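Long-range contacts in ancylostoma secreted protein 1 (Necator americanus, PDB 3NT8), which is a secreted two-CAP-domain protein of the CRISP family, probably associated with the transition of infective hookworm larvae to parasitism: residues A100-S105 with C175-V180; A269-M274 with V397-G402; V220-Q225 with T234-D239; C291-S296 with F380-C385. One frame throughout, in Å; residues are numbered along the deposited sequence.

Contact 1: residues A100-S105 with C175-V180; sequences AQNTMS and CIYNGV
Asn102 and Cys175 form an antiparallel hydrogen-bonded pair: Asn102 N reaches Cys175 O at 2.8 Å almost in a straight line, and Cys175 N returns to Asn102 O at 3.0 Å. A second such pair joins Ala100 N to Tyr177 O at 2.8 Å and Tyr177 N to Ala100 O at 2.9 Å. Between them, in the non-hydrogen-bonded pair, Gln101 CA and Ile176 CA are only 4.3 Å apart, and Ile176 CG2 packs 3.9 Å from Gln101 CB. The strand directions differ by 161°, and the pairing fixes the outermost strand 100-107 against 170-177 in the four-stranded mixed sheet of the first CAP domain, with strand order 1-3-4-2. On the face carrying Ala100, Asn102 and Tyr177, the tyrosine CG stands anti to the carbonyl carbon (chi1 -55°), and Asn102 CB meets the ring at its edge. The amide is turned 79° from the ring plane, and Asn102 ND2 makes a weak bond of 3.3 Å to Tyr177 OH. Stronger restraints come from the second shell: Tyr177 OH bonds His44 NE2, while Asn102 OD1 and ND2 are held by Asn151 and Ala148 of helix 147-153. Behind the other face, Ile176 rests on Met78 and Leu82 of helix 76-85.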
loop_
_atom_site.group_PDB
_atom_site.type_symbol
_atom_site.label_atom_id
_atom_site.label_comp_id
_atom_site.label_asym_id
_atom_site.label_seq_id
_atom_site.Cartn_x
_atom_site.Cartn_y
_atom_site.Cartn_z
ATOM N N ALA A 100 11.719 -1.676 -0.897
ATOM C CA ALA A 100 11.889 -2.832 -0.033
ATOM C C ALA A 100 13.136 -3.629 -0.517
ATOM O O ALA A 100 13.533 -3.535 -1.655
ATOM C CB ALA A 100 10.637 -3.674 -0.079
ATOM N N GLN A 101 13.742 -4.397 0.364
ATOM C CA GLN A 101 14.956 -5.082 0.039
ATOM C C GLN A 101 14.954 -6.559 0.435
ATOM O O GLN A 101 14.524 -6.915 1.499
ATOM C CB GLN A 101 16.161 -4.379 0.704
ATOM C CG GLN A 101 17.498 -5.048 0.438
ATOM C CD GLN A 101 18.660 -4.256 1.016
ATOM O OE1 GLN A 101 18.480 -3.346 1.837
ATOM N NE2 GLN A 101 19.836 -4.623 0.632
ATOM N N ASN A 102 15.483 -7.378 -0.466
ATOM C CA ASN A 102 15.741 -8.772 -0.265
ATOM C C ASN A 102 17.255 -8.998 -0.300
ATOM O O ASN A 102 17.948 -8.439 -1.152
ATOM C CB ASN A 102 15.097 -9.567 -1.395
ATOM C CG ASN A 102 13.700 -10.068 -1.062
ATOM O OD1 ASN A 102 13.224 -9.919 0.042
ATOM N ND2 ASN A 102 13.030 -10.650 -2.055
ATOM N N THR A 103 17.759 -9.833 0.602
ATOM C CA THR A 103 19.197 -9.991 0.779
ATOM C C THR A 103 19.591 -11.439 1.165
ATOM O O THR A 103 18.817 -12.189 1.848
ATOM C CB THR A 103 19.777 -8.956 1.831
ATOM O OG1 THR A 103 21.199 -9.028 1.793
ATOM C CG2 THR A 103 19.315 -9.287 3.248
ATOM N N MET A 104 20.774 -11.829 0.685
ATOM C CA MET A 104 21.277 -13.188 0.888
ATOM C C MET A 104 22.788 -13.138 0.930
ATOM O O MET A 104 23.425 -12.461 0.124
ATOM C CB MET A 104 20.852 -14.125 -0.238
ATOM C CG MET A 104 21.323 -15.495 -0.112
ATOM S SD MET A 104 20.499 -16.259 1.242
ATOM C CE MET A 104 21.187 -17.908 0.965
ATOM N N SER A 105 23.345 -13.901 1.853
ATOM C CA SER A 105 24.786 -13.953 2.004
ATOM C C SER A 105 25.300 -15.384 1.823
ATOM O O SER A 105 24.757 -16.329 2.399
ATOM C CB SER A 105 25.202 -13.355 3.354
ATOM O OG SER A 105 26.623 -13.414 3.501
ATOM N N CYS A 175 18.252 -7.618 -3.986
ATOM C CA CYS A 175 17.323 -6.996 -4.943
ATOM C C CYS A 175 16.516 -6.053 -4.106
ATOM O O CYS A 175 16.225 -6.349 -2.949
ATOM C CB CYS A 175 16.356 -8.019 -5.607
ATOM S SG CYS A 175 17.036 -9.188 -6.772
ATOM N N ILE A 176 16.187 -4.902 -4.706
ATOM C CA ILE A 176 15.303 -3.909 -4.110
ATOM C C ILE A 176 14.109 -3.692 -5.022
ATOM O O ILE A 176 14.200 -3.934 -6.235
ATOM C CB ILE A 176 15.997 -2.515 -3.849
ATOM C CG1 ILE A 176 16.838 -2.081 -5.026
ATOM C CG2 ILE A 176 16.839 -2.515 -2.613
ATOM C CD1 ILE A 176 17.162 -0.651 -4.939
ATOM N N TYR A 177 12.996 -3.249 -4.442
ATOM C CA TYR A 177 11.690 -3.253 -5.139
ATOM C C TYR A 177 10.963 -1.997 -4.773
ATOM O O TYR A 177 10.984 -1.621 -3.621
ATOM C CB TYR A 177 10.825 -4.445 -4.670
ATOM C CG TYR A 177 11.489 -5.774 -4.801
ATOM C CD1 TYR A 177 11.165 -6.644 -5.861
ATOM C CD2 TYR A 177 12.367 -6.218 -3.844
ATOM C CE1 TYR A 177 11.747 -7.881 -5.937
ATOM C CE2 TYR A 177 12.938 -7.466 -3.932
ATOM C CZ TYR A 177 12.618 -8.296 -4.972
ATOM O OH TYR A 177 13.210 -9.502 -5.117
ATOM N N ASN A 178 10.307 -1.351 -5.730
ATOM C CA ASN A 178 9.593 -0.134 -5.463
ATOM C C ASN A 178 8.185 -0.353 -4.836
ATOM O O ASN A 178 7.321 0.541 -4.917
ATOM C CB ASN A 178 9.459 0.716 -6.735
ATOM C CG ASN A 178 8.499 0.089 -7.784
ATOM O OD1 ASN A 178 8.256 -1.124 -7.776
ATOM N ND2 ASN A 178 7.978 0.923 -8.702
ATOM N N GLY A 179 7.955 -1.528 -4.251
ATOM C CA GLY A 179 6.709 -1.771 -3.536
ATOM C C GLY A 179 7.039 -2.570 -2.290
ATOM O O GLY A 179 8.036 -3.335 -2.263
ATOM N N VAL A 180 6.175 -2.425 -1.289
ATOM C CA VAL A 180 6.322 -3.100 -0.018
ATOM C C VAL A 180 5.287 -4.260 0.145
ATOM O O VAL A 180 4.066 -4.027 0.171
ATOM C CB VAL A 180 6.230 -2.034 1.134
ATOM C CG1 VAL A 180 6.381 -2.692 2.499
ATOM C CG2 VAL A 180 7.327 -0.949 0.906
#

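Contact 2: residues A269-M274 with V397-G402; sequences AKMLKM and VIYTMG
Ala269 meets Thr400 where two irregular loops of the second CAP half run together, one leading into the short edge strand 275-276 and the other following strand 381-388. The backbone link is direct: Ala269 N donates to Thr400 O at 2.7 Å, with an N-H...O angle of 169°. Water 1 adds a bridge, accepting from Lys270 N at 2.8 Å and donating to Thr400 O at 2.8 Å, which gives this carbonyl two donors. Among the polar side chains, Lys270 crosses Thr400 with its CE 3.2 Å from Thr400 OG1, and a bend at chi4 (51°) sets the place of NZ. That ammonium forms a salt bridge with Asp365 OD2, the same oxygen that accepts from Thr400 N, so one carboxylate oxygen binds both loops. Tyr399 OH is bonded to Pro266 O, which fixes the far end of its ring. The apolar contacts are of two kinds. Ala269 CB packs 3.8 Å from Gly402 CA, a residue without a side chain to intervene. Met271, bent at chi2 and again at chi3 (63°), carries its methyl to the root of the tyrosine ring, where Met271 CE lies 3.5 Å from Tyr399 CD2 and 3.7 Å from Tyr399 CB.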
loop_
_atom_site.group_PDB
_atom_site.type_symbol
_atom_site.label_atom_id
_atom_site.label_comp_id
_atom_site.label_asym_id
_atom_site.label_seq_id
_atom_site.Cartn_x
_atom_site.Cartn_y
_atom_site.Cartn_z
ATOM N N ALA A 269 -27.763 5.575 6.686
ATOM C CA ALA A 269 -28.886 6.372 6.137
ATOM C C ALA A 269 -28.494 7.727 5.551
ATOM O O ALA A 269 -29.204 8.249 4.667
ATOM C CB ALA A 269 -29.987 6.595 7.203
ATOM N N LYS A 270 -27.459 8.361 6.099
ATOM C CA LYS A 270 -27.078 9.704 5.624
ATOM C C LYS A 270 -25.564 9.947 5.583
ATOM O O LYS A 270 -25.064 10.908 6.197
ATOM C CB LYS A 270 -27.768 10.803 6.458
ATOM C CG LYS A 270 -27.536 10.760 7.958
ATOM C CD LYS A 270 -28.239 11.915 8.611
ATOM C CE LYS A 270 -27.800 11.927 10.089
ATOM N NZ LYS A 270 -26.238 11.866 10.235
ATOM N N MET A 271 -24.864 9.074 4.863
ATOM C CA MET A 271 -23.419 9.109 4.706
ATOM C C MET A 271 -23.008 10.132 3.689
ATOM O O MET A 271 -23.265 9.971 2.519
ATOM C CB MET A 271 -22.889 7.732 4.300
ATOM C CG MET A 271 -21.364 7.653 4.237
ATOM S SD MET A 271 -20.489 7.619 5.846
ATOM C CE MET A 271 -21.161 6.063 6.481
ATOM N N LEU A 272 -22.374 11.195 4.132
ATOM C CA LEU A 272 -22.046 12.297 3.240
ATOM C C LEU A 272 -20.812 11.999 2.362
ATOM O O LEU A 272 -19.851 11.310 2.778
ATOM C CB LEU A 272 -21.778 13.534 4.085
ATOM C CG LEU A 272 -22.991 14.097 4.825
ATOM C CD1 LEU A 272 -22.427 15.032 5.903
ATOM C CD2 LEU A 272 -23.908 14.832 3.873
ATOM N N LYS A 273 -20.852 12.508 1.142
ATOM C CA LYS A 273 -19.737 12.342 0.222
ATOM C C LYS A 273 -18.691 13.364 0.594
ATOM O O LYS A 273 -19.008 14.529 0.724
ATOM C CB LYS A 273 -20.188 12.581 -1.240
ATOM C CG LYS A 273 -19.093 12.253 -2.289
ATOM C CD LYS A 273 -19.675 12.288 -3.732
ATOM C CE LYS A 273 -18.707 11.695 -4.741
ATOM N NZ LYS A 273 -19.167 12.024 -6.109
ATOM N N MET A 274 -17.446 12.936 0.753
ATOM C CA MET A 274 -16.371 13.879 1.095
ATOM C C MET A 274 -15.929 14.716 -0.089
ATOM O O MET A 274 -15.870 14.246 -1.218
ATOM C CB MET A 274 -15.134 13.155 1.672
ATOM C CG MET A 274 -15.293 12.665 3.092
ATOM S SD MET A 274 -13.976 11.563 3.599
ATOM C CE MET A 274 -14.309 11.577 5.358
ATOM N N VAL A 397 -23.000 7.139 17.786
ATOM C CA VAL A 397 -22.906 6.269 16.637
ATOM C C VAL A 397 -21.925 6.861 15.595
ATOM O O VAL A 397 -21.793 8.074 15.466
ATOM C CB VAL A 397 -24.259 6.006 15.990
ATOM C CG1 VAL A 397 -25.218 5.191 16.942
ATOM C CG2 VAL A 397 -24.826 7.270 15.605
ATOM N N ILE A 398 -21.208 5.987 14.889
ATOM C CA ILE A 398 -20.243 6.429 13.879
ATOM C C ILE A 398 -21.044 6.983 12.691
ATOM O O ILE A 398 -20.667 7.981 12.067
ATOM C CB ILE A 398 -19.307 5.291 13.417
ATOM C CG1 ILE A 398 -18.570 4.657 14.583
ATOM C CG2 ILE A 398 -18.323 5.754 12.302
ATOM C CD1 ILE A 398 -18.192 3.197 14.287
ATOM N N TYR A 399 -22.139 6.327 12.370
ATOM C CA TYR A 399 -23.045 6.832 11.318
ATOM C C TYR A 399 -24.475 6.386 11.639
ATOM O O TYR A 399 -24.687 5.326 12.312
ATOM C CB TYR A 399 -22.613 6.394 9.916
ATOM C CG TYR A 399 -22.359 4.909 9.695
ATOM C CD1 TYR A 399 -23.426 4.012 9.514
ATOM C CD2 TYR A 399 -21.067 4.431 9.628
ATOM C CE1 TYR A 399 -23.221 2.688 9.295
ATOM C CE2 TYR A 399 -20.815 3.096 9.383
ATOM C CZ TYR A 399 -21.920 2.225 9.228
ATOM O OH TYR A 399 -21.765 0.910 8.998
ATOM N N THR A 400 -25.451 7.203 11.204
ATOM C CA THR A 400 -26.873 6.909 11.419
ATOM C C THR A 400 -27.255 5.753 10.499
ATOM O O THR A 400 -26.981 5.760 9.263
ATOM C CB THR A 400 -27.766 8.107 11.045
ATOM O OG1 THR A 400 -27.369 9.231 11.823
ATOM C CG2 THR A 400 -29.287 7.787 11.346
ATOM N N MET A 401 -27.935 4.811 11.098
ATOM C CA MET A 401 -28.242 3.562 10.502
ATOM C C MET A 401 -29.619 3.517 9.825
ATOM O O MET A 401 -30.647 3.976 10.382
ATOM C CB MET A 401 -28.084 2.446 11.580
ATOM C CG MET A 401 -26.662 2.097 11.941
ATOM S SD MET A 401 -26.601 0.897 13.270
ATOM C CE MET A 401 -26.976 2.024 14.639
ATOM N N GLY A 402 -29.628 3.005 8.602
ATOM C CA GLY A 402 -30.891 2.919 7.810
ATOM C C GLY A 402 -30.595 2.741 6.323
ATOM O O GLY A 402 -29.450 2.605 5.918
HETATM O O HOH W 1 -25.458 7.692 8.012
HETATM O O HOH W 2 -25.339 10.052 12.966
#

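Contact 3: residues V220-Q225 with T234-D239; sequences VPETNQ and TDSVRD
Arg238 grips Asn224 end-on, with NH1 at 2.7 Å and NH2 at 2.8 Å both donating to the single acceptor Asn224 OD1. That oxygen lies near the guanidinium plane, and the amide is turned only 23° from it. Arg238 NH1 also forms a salt bridge with Asp235 OD1 at 2.8 Å, although the hydrogen bond within it is weak. The other carboxylate oxygen, Asp235 OD2, takes Gln225 N on its syn lone pair at 2.8 Å, nearly straight at 177°, and Thr223 OG1 from the anti side, somewhat out of the carboxylate plane, at 2.9 Å. Asp235 N in turn donates to Thr223 O at 2.8 Å. Glu222 OE1 is likewise doubly held, by Ser236 OG at its syn lone pair (2.8 Å) and by Thr234 OG1 on the anti side and further out of plane (3.0 Å). Water 3 donates to it as well, while accepting from Thr223 N and Ser236 N. Thr234 occupies the N-cap position without a capping bond from its side chain; the loop and the water serve the first amides of the helix, and Glu222 may interact favourably with the helix dipole. Around these bonds, Thr234 CG2 lies beside Glu222 CB and Gln225 CG beside Asp235 OD2. The loop, which follows strand 213-215, is thereby fastened to helix 235-253, whose Arg238 NE also pairs with Glu281 of helix 278-288 and whose Ser236 and Val237 meet Asn319 of helix 318-330.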
loop_
_atom_site.group_PDB
_atom_site.type_symbol
_atom_site.label_atom_id
_atom_site.label_comp_id
_atom_site.label_asym_id
_atom_site.label_seq_id
_atom_site.Cartn_x
_atom_site.Cartn_y
_atom_site.Cartn_z
ATOM N N VAL A 220 2.474 9.936 -15.485
ATOM C CA VAL A 220 1.801 11.184 -15.809
ATOM C C VAL A 220 2.442 12.308 -14.942
ATOM O O VAL A 220 2.705 12.094 -13.739
ATOM C CB VAL A 220 0.260 11.027 -15.640
ATOM C CG1 VAL A 220 -0.091 10.405 -14.286
ATOM C CG2 VAL A 220 -0.465 12.329 -15.819
ATOM N N PRO A 221 2.749 13.479 -15.555
ATOM C CA PRO A 221 3.355 14.580 -14.778
ATOM C C PRO A 221 2.469 15.164 -13.678
ATOM O O PRO A 221 1.308 15.442 -13.931
ATOM C CB PRO A 221 3.703 15.630 -15.851
ATOM C CG PRO A 221 4.042 14.765 -17.052
ATOM C CD PRO A 221 2.990 13.652 -17.001
ATOM N N GLU A 222 3.064 15.352 -12.490
ATOM C CA GLU A 222 2.385 15.767 -11.239
ATOM C C GLU A 222 1.993 17.212 -11.353
ATOM O O GLU A 222 2.796 18.047 -11.804
ATOM C CB GLU A 222 3.305 15.565 -10.023
ATOM C CG GLU A 222 3.677 14.124 -9.739
ATOM C CD GLU A 222 2.442 13.282 -9.428
ATOM O OE1 GLU A 222 1.537 13.809 -8.753
ATOM O OE2 GLU A 222 2.349 12.113 -9.890
ATOM N N THR A 223 0.750 17.518 -10.987
ATOM C CA THR A 223 0.291 18.889 -11.075
ATOM C C THR A 223 -0.232 19.373 -9.713
ATOM O O THR A 223 -0.446 18.575 -8.789
ATOM C CB THR A 223 -0.816 19.014 -12.067
ATOM O OG1 THR A 223 -1.811 18.064 -11.733
ATOM C CG2 THR A 223 -0.324 18.740 -13.506
ATOM N N ASN A 224 -0.460 20.674 -9.596
ATOM C CA ASN A 224 -0.953 21.240 -8.350
ATOM C C ASN A 224 -1.895 22.373 -8.698
ATOM O O ASN A 224 -1.566 23.528 -8.479
ATOM C CB ASN A 224 0.196 21.751 -7.428
ATOM C CG ASN A 224 -0.343 22.412 -6.108
ATOM O OD1 ASN A 224 -1.332 21.940 -5.524
ATOM N ND2 ASN A 224 0.312 23.492 -5.651
ATOM N N GLN A 225 -3.041 22.035 -9.268
ATOM C CA GLN A 225 -4.043 23.047 -9.608
ATOM C C GLN A 225 -5.195 23.188 -8.580
ATOM O O GLN A 225 -5.838 24.249 -8.523
ATOM C CB GLN A 225 -4.571 22.805 -11.021
ATOM C CG GLN A 225 -5.202 21.382 -11.220
ATOM C CD GLN A 225 -5.571 21.034 -12.690
ATOM O OE1 GLN A 225 -4.721 21.092 -13.612
ATOM N NE2 GLN A 225 -6.852 20.625 -12.897
ATOM N N THR A 234 0.236 17.249 -4.349
ATOM C CA THR A 234 -0.067 17.261 -5.760
ATOM C C THR A 234 -1.441 16.696 -5.945
ATOM O O THR A 234 -1.936 15.984 -5.089
ATOM C CB THR A 234 0.943 16.391 -6.579
ATOM O OG1 THR A 234 1.014 15.054 -6.062
ATOM C CG2 THR A 234 2.328 16.989 -6.511
ATOM N N ASP A 235 -2.030 16.984 -7.103
ATOM C CA ASP A 235 -3.383 16.594 -7.414
ATOM C C ASP A 235 -3.580 15.092 -7.433
ATOM O O ASP A 235 -4.657 14.632 -7.099
ATOM C CB ASP A 235 -3.831 17.202 -8.740
ATOM C CG ASP A 235 -3.845 18.701 -8.709
ATOM O OD1 ASP A 235 -4.176 19.317 -7.662
ATOM O OD2 ASP A 235 -3.536 19.300 -9.759
ATOM N N SER A 236 -2.561 14.330 -7.833
ATOM C CA SER A 236 -2.709 12.907 -7.925
ATOM C C SER A 236 -2.901 12.353 -6.522
ATOM O O SER A 236 -3.804 11.542 -6.290
ATOM C CB SER A 236 -1.511 12.263 -8.685
ATOM O OG SER A 236 -0.383 11.989 -7.841
ATOM N N VAL A 237 -2.102 12.841 -5.572
ATOM C CA VAL A 237 -2.153 12.376 -4.178
ATOM C C VAL A 237 -3.481 12.735 -3.506
ATOM O O VAL A 237 -4.031 11.899 -2.777
ATOM C CB VAL A 237 -0.936 12.831 -3.354
ATOM C CG1 VAL A 237 -0.892 12.162 -1.963
ATOM C CG2 VAL A 237 0.401 12.491 -4.118
ATOM N N ARG A 238 -3.997 13.936 -3.797
ATOM C CA ARG A 238 -5.283 14.390 -3.298
ATOM C C ARG A 238 -6.351 13.417 -3.741
ATOM O O ARG A 238 -7.151 12.944 -2.920
ATOM C CB ARG A 238 -5.618 15.797 -3.792
ATOM C CG ARG A 238 -4.627 16.903 -3.336
ATOM C CD ARG A 238 -4.980 18.320 -3.834
ATOM N NE ARG A 238 -4.098 19.306 -3.213
ATOM C CZ ARG A 238 -3.166 20.013 -3.849
ATOM N NH1 ARG A 238 -2.992 19.877 -5.159
ATOM N NH2 ARG A 238 -2.403 20.863 -3.175
ATOM N N ASP A 239 -6.400 13.141 -5.043
ATOM C CA ASP A 239 -7.432 12.237 -5.596
ATOM C C ASP A 239 -7.295 10.798 -5.075
ATOM O O ASP A 239 -8.273 10.083 -4.984
ATOM C CB ASP A 239 -7.401 12.213 -7.106
ATOM C CG ASP A 239 -7.689 13.559 -7.731
ATOM O OD1 ASP A 239 -8.498 14.355 -7.169
ATOM O OD2 ASP A 239 -7.121 13.802 -8.822
HETATM O O HOH W 3 -0.889 15.399 -9.962
#

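Contact 4: residues C291-S296 with F380-C385; sequences CVYQHS and FTFGVC
Tyr293 and Phe382 both carry CG anti to the backbone N (chi1 -178° and -174°), and their side chains cross obliquely with Tyr293 CD1 3.7 Å from Phe382 CE1. Phe380 instead places CG between its N and carbonyl carbon (chi1 45°), which starts its ring off toward the loop. The contact lays an inverse gamma turn centred on Tyr293 over strand 381-388, an inner strand of the second CAP sheet. The turn is closed by a weak bond of 2.7 Å from Gln294 N to Val292 O. At the ring contact Phe382 CE1 approaches the edge of Tyr293, near the plane of that ring, which rules out a parallel stack. The tip of Phe380 is wedged against the loop: Phe380 CZ lies 3.4 Å from Cys291 O and 3.8 Å from Tyr293 CB. Cys291, the first residue to leave helix 278-288, has a positive phi that turns the chain into this loop, and its disulfide to Cys377 anchors the loop beside the end of strand 369-376. Tyr293 also makes a cation-pi contact with Lys310 of the neighbouring strand 305-311. Phe382 CZ lies 3.7 Å from Val292 O, while Val384 CG2, two residues along the strand, stands 3.5 Å above the plane of the Phe382 ring, offset toward its rim.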
loop_
_atom_site.group_PDB
_atom_site.type_symbol
_atom_site.label_atom_id
_atom_site.label_comp_id
_atom_site.label_asym_id
_atom_site.label_seq_id
_atom_site.Cartn_x
_atom_site.Cartn_y
_atom_site.Cartn_z
ATOM N N CYS A 291 7.318 16.834 11.485
ATOM C CA CYS A 291 8.053 15.567 11.433
ATOM C C CYS A 291 8.128 14.831 12.767
ATOM O O CYS A 291 8.996 13.964 12.993
ATOM C CB CYS A 291 9.445 15.772 10.843
ATOM S SG CYS A 291 9.392 15.902 9.095
ATOM N N VAL A 292 7.203 15.184 13.653
ATOM C CA VAL A 292 7.021 14.432 14.870
ATOM C C VAL A 292 5.759 13.496 14.761
ATOM O O VAL A 292 4.601 13.952 14.693
ATOM C CB VAL A 292 6.879 15.366 16.132
ATOM C CG1 VAL A 292 6.882 14.524 17.374
ATOM C CG2 VAL A 292 7.994 16.517 16.191
ATOM N N TYR A 293 6.011 12.193 14.803
ATOM C CA TYR A 293 4.946 11.206 14.690
ATOM C C TYR A 293 4.012 11.193 15.914
ATOM O O TYR A 293 4.178 10.408 16.854
ATOM C CB TYR A 293 5.528 9.826 14.376
ATOM C CG TYR A 293 4.422 8.831 14.207
ATOM C CD1 TYR A 293 3.579 8.921 13.096
ATOM C CD2 TYR A 293 4.197 7.832 15.159
ATOM C CE1 TYR A 293 2.533 8.050 12.918
ATOM C CE2 TYR A 293 3.167 6.937 14.983
ATOM C CZ TYR A 293 2.329 7.069 13.847
ATOM O OH TYR A 293 1.312 6.223 13.648
ATOM N N GLN A 294 3.027 12.085 15.910
ATOM C CA GLN A 294 2.071 12.125 17.002
ATOM C C GLN A 294 0.897 12.953 16.515
ATOM O O GLN A 294 0.956 13.551 15.434
ATOM C CB GLN A 294 2.703 12.721 18.303
ATOM C CG GLN A 294 3.456 14.041 18.098
ATOM C CD GLN A 294 3.839 14.790 19.380
ATOM O OE1 GLN A 294 4.070 14.195 20.438
ATOM N NE2 GLN A 294 3.935 16.108 19.269
ATOM N N HIS A 295 -0.176 12.994 17.289
ATOM C CA HIS A 295 -1.265 13.922 16.958
ATOM C C HIS A 295 -0.873 15.351 17.159
ATOM O O HIS A 295 -0.144 15.655 18.113
ATOM C CB HIS A 295 -2.476 13.624 17.782
ATOM C CG HIS A 295 -3.292 12.531 17.193
ATOM N ND1 HIS A 295 -4.015 12.704 16.026
ATOM C CD2 HIS A 295 -3.469 11.243 17.570
ATOM C CE1 HIS A 295 -4.623 11.574 15.732
ATOM N NE2 HIS A 295 -4.302 10.670 16.645
ATOM N N SER A 296 -1.333 16.225 16.274
ATOM C CA SER A 296 -1.377 17.630 16.583
ATOM C C SER A 296 -2.368 17.916 17.723
ATOM O O SER A 296 -3.341 17.172 17.971
ATOM C CB SER A 296 -1.796 18.433 15.368
ATOM O OG SER A 296 -3.087 18.018 14.908
ATOM N N PHE A 380 11.278 8.660 8.373
ATOM C CA PHE A 380 10.082 7.921 7.972
ATOM C C PHE A 380 9.353 8.796 7.010
ATOM O O PHE A 380 9.606 10.008 6.986
ATOM C CB PHE A 380 9.171 7.552 9.144
ATOM C CG PHE A 380 8.931 8.670 10.144
ATOM C CD1 PHE A 380 7.982 9.653 9.911
ATOM C CD2 PHE A 380 9.610 8.686 11.363
ATOM C CE1 PHE A 380 7.751 10.683 10.857
ATOM C CE2 PHE A 380 9.397 9.724 12.331
ATOM C CZ PHE A 380 8.468 10.725 12.061
ATOM N N THR A 381 8.510 8.185 6.169
ATOM C CA THR A 381 7.534 8.945 5.365
ATOM C C THR A 381 6.286 9.134 6.264
ATOM O O THR A 381 5.743 8.185 6.764
ATOM C CB THR A 381 7.191 8.217 4.076
ATOM O OG1 THR A 381 8.404 7.860 3.389
ATOM C CG2 THR A 381 6.330 9.052 3.175
ATOM N N PHE A 382 5.837 10.372 6.433
ATOM C CA PHE A 382 4.794 10.760 7.395
ATOM C C PHE A 382 3.522 11.154 6.652
ATOM O O PHE A 382 3.570 11.961 5.740
ATOM C CB PHE A 382 5.356 11.958 8.208
ATOM C CG PHE A 382 4.474 12.415 9.372
ATOM C CD1 PHE A 382 3.631 11.532 9.993
ATOM C CD2 PHE A 382 4.532 13.736 9.851
ATOM C CE1 PHE A 382 2.842 11.936 11.073
ATOM C CE2 PHE A 382 3.759 14.128 10.909
ATOM C CZ PHE A 382 2.914 13.205 11.531
ATOM N N GLY A 383 2.386 10.539 7.008
ATOM C CA GLY A 383 1.110 10.786 6.336
ATOM C C GLY A 383 0.079 11.289 7.360
ATOM O O GLY A 383 -0.094 10.676 8.411
ATOM N N VAL A 384 -0.517 12.445 7.097
ATOM C CA VAL A 384 -1.506 13.083 8.008
ATOM C C VAL A 384 -2.775 13.379 7.203
ATOM O O VAL A 384 -2.711 14.002 6.124
ATOM C CB VAL A 384 -0.990 14.421 8.658
ATOM C CG1 VAL A 384 -2.117 15.093 9.605
ATOM C CG2 VAL A 384 0.341 14.244 9.430
ATOM N N CYS A 385 -3.930 12.920 7.671
ATOM C CA CYS A 385 -5.181 13.439 7.122
ATOM C C CYS A 385 -6.047 14.099 8.209
ATOM O O CYS A 385 -6.177 13.600 9.325
ATOM C CB CYS A 385 -6.022 12.318 6.516
ATOM S SG CYS A 385 -5.408 11.669 4.950
#

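Contact 1 belongs to the first CAP domain, and contact 4 to the second. Each involves the fourth strand in chain order of a mixed sheet with order 1-3-4-2, 170-177 in one and 381-388 in the other; their centres are about 25 Å apart, with nearest atoms about 9 Å apart. Contact 3 follows contact 1 in sequence and fastens the chain between the two sheets to the start of helix 235-253. Contact 2 opens next and encloses contact 4, bringing together loops on either side of it in sequence. The centres of contacts 1 and 2 are about 42 Å apart, on opposite sides of the chain's centre, which reflects an elongated two-domain molecule. None of the four touches another.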